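Long-range contact in threonine--tRNA ligase catalytic subunit (Aeropyrum pernix, PDB 3A32), which probably joins threonine to tRNA(Thr) in two steps, first activating the amino acid with ATP, and seems unable itself to remove mischarged serine: residues Y53-R65 / P452-P464. Residues are numbered along the deposited sequence; the frame is centred on the assembly and turned at random.
Sequences YALAEVLAKFHAR and PVRSLSGQAPRIP
Phe62 and Ser457 bring the backbones closest, their CA atoms 4.5 Å apart, where helix 53-65, consistent with the motif 1 helix of class II synthetases, meets the end of helix 435-457 at 51° between segment axes. The second helix probably closes the anticodon-binding domain, so the contact joins that domain to the catalytic core, at the dimer interface. Gly458 ends the helix with a positive phi that suits glycine, and the chain then runs on beside helix 53-65. Small or branched apolar residues fill the groove between: Val58 CG2 meets Pro461 CG at a tight 3.5 Å and also reaches Val453 CG1, while Val58 CG1 lies nearest Ser457 OG. Ile463 sets its CD1 against Ala54 and Tyr53 CB. Leu456 lays CD2 against the CD1–CE1 side of the Phe62 ring, and its carbonyl O, lying at the ring edge, also receives a CA-H...O contact from Phe62. Lys61, extended beyond CG, carries NZ across to Gln459 OE1 (2.7 Å), above that amide's plane. NZ also bridges to Glu57 OE2, and reciprocal salt bridges link Lys61 NZ and Glu57 OE1 to Glu57 and Lys61 of the second subunit, so this buried ammonium probably has its charge well balanced. Arg65 NE bonds Leu456 O at 3.0 Å from above the carbonyl plane, whereas NH2 makes only a weak 3.4 Å bond to Ser455 O. An alanine in place of Arg65 is likely to leave these helix-end carbonyls without those donors and to uncover the Gly458 peptide. Bent at chi3 (61°), Arg65 spreads its guanidinium so that Gly458 N sits over its centre, 3.6 Å from the plane.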
loop_
_atom_site.group_PDB
_atom_site.type_symbol
_atom_site.label_atom_id
_atom_site.label_comp_id
_atom_site.label_asym_id
_atom_site.label_seq_id
_atom_site.Cartn_x
_atom_site.Cartn_y
_atom_site.Cartn_z
ATOM N N TYR A 53 1.234 -4.753 3.641
ATOM C CA TYR A 53 1.961 -4.036 2.602
ATOM C C TYR A 53 2.355 -4.972 1.451
ATOM O O TYR A 53 2.276 -4.564 0.313
ATOM C CB TYR A 53 3.182 -3.318 3.151
ATOM C CG TYR A 53 2.843 -2.132 4.018
ATOM C CD1 TYR A 53 2.633 -2.297 5.385
ATOM C CD2 TYR A 53 2.710 -0.853 3.468
ATOM C CE1 TYR A 53 2.289 -1.213 6.208
ATOM C CE2 TYR A 53 2.405 0.274 4.290
ATOM C CZ TYR A 53 2.218 0.072 5.660
ATOM O OH TYR A 53 1.928 1.101 6.495
ATOM N N ALA A 54 2.763 -6.206 1.771
ATOM C CA ALA A 54 3.205 -7.170 0.737
ATOM C C ALA A 54 2.040 -7.522 -0.199
ATOM O O ALA A 54 2.185 -7.579 -1.415
ATOM C CB ALA A 54 3.801 -8.444 1.389
ATOM N N LEU A 55 0.875 -7.707 0.404
ATOM C CA LEU A 55 -0.350 -8.036 -0.272
ATOM C C LEU A 55 -0.778 -6.914 -1.251
ATOM O O LEU A 55 -0.985 -7.170 -2.462
ATOM C CB LEU A 55 -1.389 -8.306 0.828
ATOM C CG LEU A 55 -2.234 -9.572 0.921
ATOM C CD1 LEU A 55 -1.737 -10.746 0.024
ATOM C CD2 LEU A 55 -2.410 -9.975 2.350
ATOM N N ALA A 56 -0.822 -5.677 -0.768
ATOM C CA ALA A 56 -1.188 -4.552 -1.621
ATOM C C ALA A 56 -0.297 -4.458 -2.847
ATOM O O ALA A 56 -0.774 -4.209 -3.959
ATOM C CB ALA A 56 -1.117 -3.209 -0.835
ATOM N N GLU A 57 1.008 -4.656 -2.610
ATOM C CA GLU A 57 2.076 -4.470 -3.579
ATOM C C GLU A 57 2.066 -5.564 -4.632
ATOM O O GLU A 57 2.167 -5.281 -5.823
ATOM C CB GLU A 57 3.429 -4.481 -2.834
ATOM C CG GLU A 57 4.562 -4.458 -3.781
ATOM C CD GLU A 57 5.961 -4.715 -3.166
ATOM O OE1 GLU A 57 6.136 -4.439 -1.963
ATOM O OE2 GLU A 57 6.861 -5.173 -3.973
ATOM N N VAL A 58 2.005 -6.823 -4.183
ATOM C CA VAL A 58 1.866 -7.990 -5.075
ATOM C C VAL A 58 0.575 -7.948 -5.897
ATOM O O VAL A 58 0.620 -8.139 -7.091
ATOM C CB VAL A 58 1.917 -9.368 -4.290
ATOM C CG1 VAL A 58 1.586 -10.550 -5.229
ATOM C CG2 VAL A 58 3.301 -9.573 -3.631
ATOM N N LEU A 59 -0.563 -7.695 -5.266
ATOM C CA LEU A 59 -1.827 -7.663 -5.986
ATOM C C LEU A 59 -1.910 -6.482 -6.931
ATOM O O LEU A 59 -2.396 -6.653 -8.040
ATOM C CB LEU A 59 -3.042 -7.674 -5.026
ATOM C CG LEU A 59 -3.061 -8.919 -4.129
ATOM C CD1 LEU A 59 -4.145 -8.821 -3.054
ATOM C CD2 LEU A 59 -3.231 -10.158 -5.037
ATOM N N ALA A 60 -1.437 -5.300 -6.503
ATOM C CA ALA A 60 -1.365 -4.130 -7.363
ATOM C C ALA A 60 -0.506 -4.377 -8.609
ATOM O O ALA A 60 -0.959 -4.158 -9.730
ATOM C CB ALA A 60 -0.861 -2.870 -6.582
ATOM N N LYS A 61 0.722 -4.839 -8.411
ATOM C CA LYS A 61 1.629 -5.156 -9.524
ATOM C C LYS A 61 1.142 -6.278 -10.423
ATOM O O LYS A 61 1.296 -6.172 -11.658
ATOM C CB LYS A 61 3.060 -5.441 -9.016
ATOM C CG LYS A 61 3.704 -4.211 -8.331
ATOM C CD LYS A 61 5.023 -4.514 -7.627
ATOM C CE LYS A 61 5.586 -3.214 -7.089
ATOM N NZ LYS A 61 6.880 -3.382 -6.357
ATOM N N PHE A 62 0.570 -7.338 -9.827
ATOM C CA PHE A 62 -0.079 -8.415 -10.609
ATOM C C PHE A 62 -1.154 -7.858 -11.549
ATOM O O PHE A 62 -1.179 -8.178 -12.744
ATOM C CB PHE A 62 -0.684 -9.507 -9.724
ATOM C CG PHE A 62 -1.495 -10.546 -10.509
ATOM C CD1 PHE A 62 -0.865 -11.398 -11.441
ATOM C CD2 PHE A 62 -2.873 -10.667 -10.320
ATOM C CE1 PHE A 62 -1.616 -12.340 -12.185
ATOM C CE2 PHE A 62 -3.637 -11.585 -11.050
ATOM C CZ PHE A 62 -3.000 -12.446 -11.980
ATOM N N HIS A 63 -2.009 -6.980 -11.010
ATOM C CA HIS A 63 -3.032 -6.359 -11.813
ATOM C C HIS A 63 -2.521 -5.401 -12.843
ATOM O O HIS A 63 -2.982 -5.425 -13.985
ATOM C CB HIS A 63 -4.109 -5.771 -10.921
ATOM C CG HIS A 63 -4.983 -6.833 -10.324
ATOM N ND1 HIS A 63 -4.633 -7.546 -9.196
ATOM C CD2 HIS A 63 -6.168 -7.338 -10.735
ATOM C CE1 HIS A 63 -5.604 -8.388 -8.892
ATOM N NE2 HIS A 63 -6.522 -8.323 -9.841
ATOM N N ALA A 64 -1.539 -4.588 -12.485
ATOM C CA ALA A 64 -0.923 -3.707 -13.489
ATOM C C ALA A 64 -0.295 -4.483 -14.708
ATOM O O ALA A 64 -0.434 -4.063 -15.865
ATOM C CB ALA A 64 0.040 -2.775 -12.843
ATOM N N ARG A 65 0.318 -5.639 -14.459
ATOM C CA ARG A 65 0.901 -6.483 -15.501
ATOM C C ARG A 65 -0.112 -7.206 -16.418
ATOM O O ARG A 65 0.226 -7.598 -17.538
ATOM C CB ARG A 65 1.787 -7.530 -14.815
ATOM C CG ARG A 65 3.074 -6.891 -14.338
ATOM C CD ARG A 65 3.742 -7.602 -13.213
ATOM N NE ARG A 65 4.130 -8.980 -13.530
ATOM C CZ ARG A 65 5.193 -9.337 -14.258
ATOM N NH1 ARG A 65 5.998 -8.408 -14.785
ATOM N NH2 ARG A 65 5.444 -10.642 -14.446
ATOM N N PRO A 452 7.400 -18.148 -7.530
ATOM C CA PRO A 452 6.032 -18.028 -8.020
ATOM C C PRO A 452 5.462 -16.600 -7.837
ATOM O O PRO A 452 4.672 -16.163 -8.675
ATOM C CB PRO A 452 5.232 -19.007 -7.120
ATOM C CG PRO A 452 6.227 -19.949 -6.580
ATOM C CD PRO A 452 7.497 -19.114 -6.415
ATOM N N VAL A 453 5.829 -15.901 -6.756
ATOM C CA VAL A 453 5.344 -14.546 -6.542
ATOM C C VAL A 453 5.988 -13.583 -7.534
ATOM O O VAL A 453 5.298 -12.699 -8.038
ATOM C CB VAL A 453 5.444 -14.053 -5.066
ATOM C CG1 VAL A 453 5.274 -12.531 -4.976
ATOM C CG2 VAL A 453 4.367 -14.712 -4.214
ATOM N N ARG A 454 7.271 -13.761 -7.853
ATOM C CA ARG A 454 7.870 -12.994 -8.961
ATOM C C ARG A 454 7.164 -13.127 -10.306
ATOM O O ARG A 454 7.160 -12.175 -11.081
ATOM C CB ARG A 454 9.319 -13.388 -9.194
ATOM C CG ARG A 454 10.261 -12.857 -8.149
ATOM C CD ARG A 454 11.690 -12.836 -8.656
ATOM N NE ARG A 454 12.132 -14.124 -9.202
ATOM C CZ ARG A 454 12.558 -15.167 -8.478
ATOM N NH1 ARG A 454 12.587 -15.110 -7.133
ATOM N NH2 ARG A 454 12.976 -16.272 -9.118
ATOM N N SER A 455 6.613 -14.294 -10.611
ATOM C CA SER A 455 5.950 -14.456 -11.924
ATOM C C SER A 455 4.604 -13.727 -11.956
ATOM O O SER A 455 4.079 -13.430 -12.996
ATOM C CB SER A 455 5.801 -15.929 -12.354
ATOM O OG SER A 455 4.780 -16.549 -11.591
ATOM N N LEU A 456 4.050 -13.452 -10.786
ATOM C CA LEU A 456 2.818 -12.681 -10.669
ATOM C C LEU A 456 3.124 -11.192 -10.747
ATOM O O LEU A 456 2.479 -10.469 -11.478
ATOM C CB LEU A 456 2.160 -12.949 -9.315
ATOM C CG LEU A 456 1.479 -14.265 -9.005
ATOM C CD1 LEU A 456 0.913 -14.135 -7.569
ATOM C CD2 LEU A 456 0.374 -14.575 -9.979
ATOM N N SER A 457 4.107 -10.736 -9.976
ATOM C CA SER A 457 4.301 -9.299 -9.760
ATOM C C SER A 457 5.637 -8.681 -10.214
ATOM O O SER A 457 5.843 -7.457 -10.101
ATOM C CB SER A 457 3.981 -8.951 -8.307
ATOM O OG SER A 457 4.700 -9.817 -7.464
ATOM N N GLY A 458 6.514 -9.494 -10.779
ATOM C CA GLY A 458 7.791 -9.012 -11.230
ATOM C C GLY A 458 8.746 -9.054 -10.059
ATOM O O GLY A 458 9.843 -9.513 -10.181
ATOM N N GLN A 459 8.305 -8.596 -8.896
ATOM C CA GLN A 459 9.198 -8.407 -7.744
ATOM C C GLN A 459 8.531 -9.139 -6.596
ATOM O O GLN A 459 7.318 -9.022 -6.413
ATOM C CB GLN A 459 9.368 -6.872 -7.463
ATOM C CG GLN A 459 9.626 -5.976 -8.781
ATOM C CD GLN A 459 9.780 -4.454 -8.523
ATOM O OE1 GLN A 459 8.792 -3.714 -8.278
ATOM N NE2 GLN A 459 11.054 -3.977 -8.595
ATOM N N ALA A 460 9.285 -9.950 -5.863
ATOM C CA ALA A 460 8.807 -10.375 -4.551
ATOM C C ALA A 460 9.141 -9.266 -3.514
ATOM O O ALA A 460 10.247 -8.739 -3.504
ATOM C CB ALA A 460 9.406 -11.713 -4.139
ATOM N N PRO A 461 8.162 -8.881 -2.683
ATOM C CA PRO A 461 8.374 -7.917 -1.588
ATOM C C PRO A 461 9.274 -8.367 -0.468
ATOM O O PRO A 461 9.029 -9.391 0.151
ATOM C CB PRO A 461 6.964 -7.707 -0.984
ATOM C CG PRO A 461 6.026 -8.209 -1.994
ATOM C CD PRO A 461 6.761 -9.332 -2.752
ATOM N N ARG A 462 10.279 -7.551 -0.188
ATOM C CA ARG A 462 11.127 -7.716 0.947
ATOM C C ARG A 462 10.817 -6.562 1.880
ATOM O O ARG A 462 11.154 -5.406 1.608
ATOM C CB ARG A 462 12.633 -7.658 0.549
ATOM C CG ARG A 462 13.020 -8.694 -0.530
ATOM C CD ARG A 462 13.337 -9.997 0.171
ATOM N NE ARG A 462 13.687 -11.041 -0.759
ATOM C CZ ARG A 462 14.903 -11.250 -1.268
ATOM N NH1 ARG A 462 15.925 -10.461 -0.961
ATOM N NH2 ARG A 462 15.082 -12.282 -2.100
ATOM N N ILE A 463 10.160 -6.897 2.971
ATOM C CA ILE A 463 9.870 -5.938 3.987
ATOM C C ILE A 463 10.470 -6.533 5.281
ATOM O O ILE A 463 9.819 -7.411 5.895
ATOM C CB ILE A 463 8.378 -5.728 4.130
ATOM C CG1 ILE A 463 7.785 -5.410 2.729
ATOM C CG2 ILE A 463 8.152 -4.612 5.236
ATOM C CD1 ILE A 463 6.292 -5.366 2.693
ATOM N N PRO A 464 11.736 -6.120 5.618
ATOM C CA PRO A 464 12.531 -6.714 6.719
ATOM C C PRO A 464 11.985 -6.367 8.058
ATOM O O PRO A 464 11.347 -5.313 8.250
ATOM C CB PRO A 464 13.932 -6.099 6.574
ATOM C CG PRO A 464 13.789 -4.895 5.658
ATOM C CD PRO A 464 12.481 -5.090 4.860
#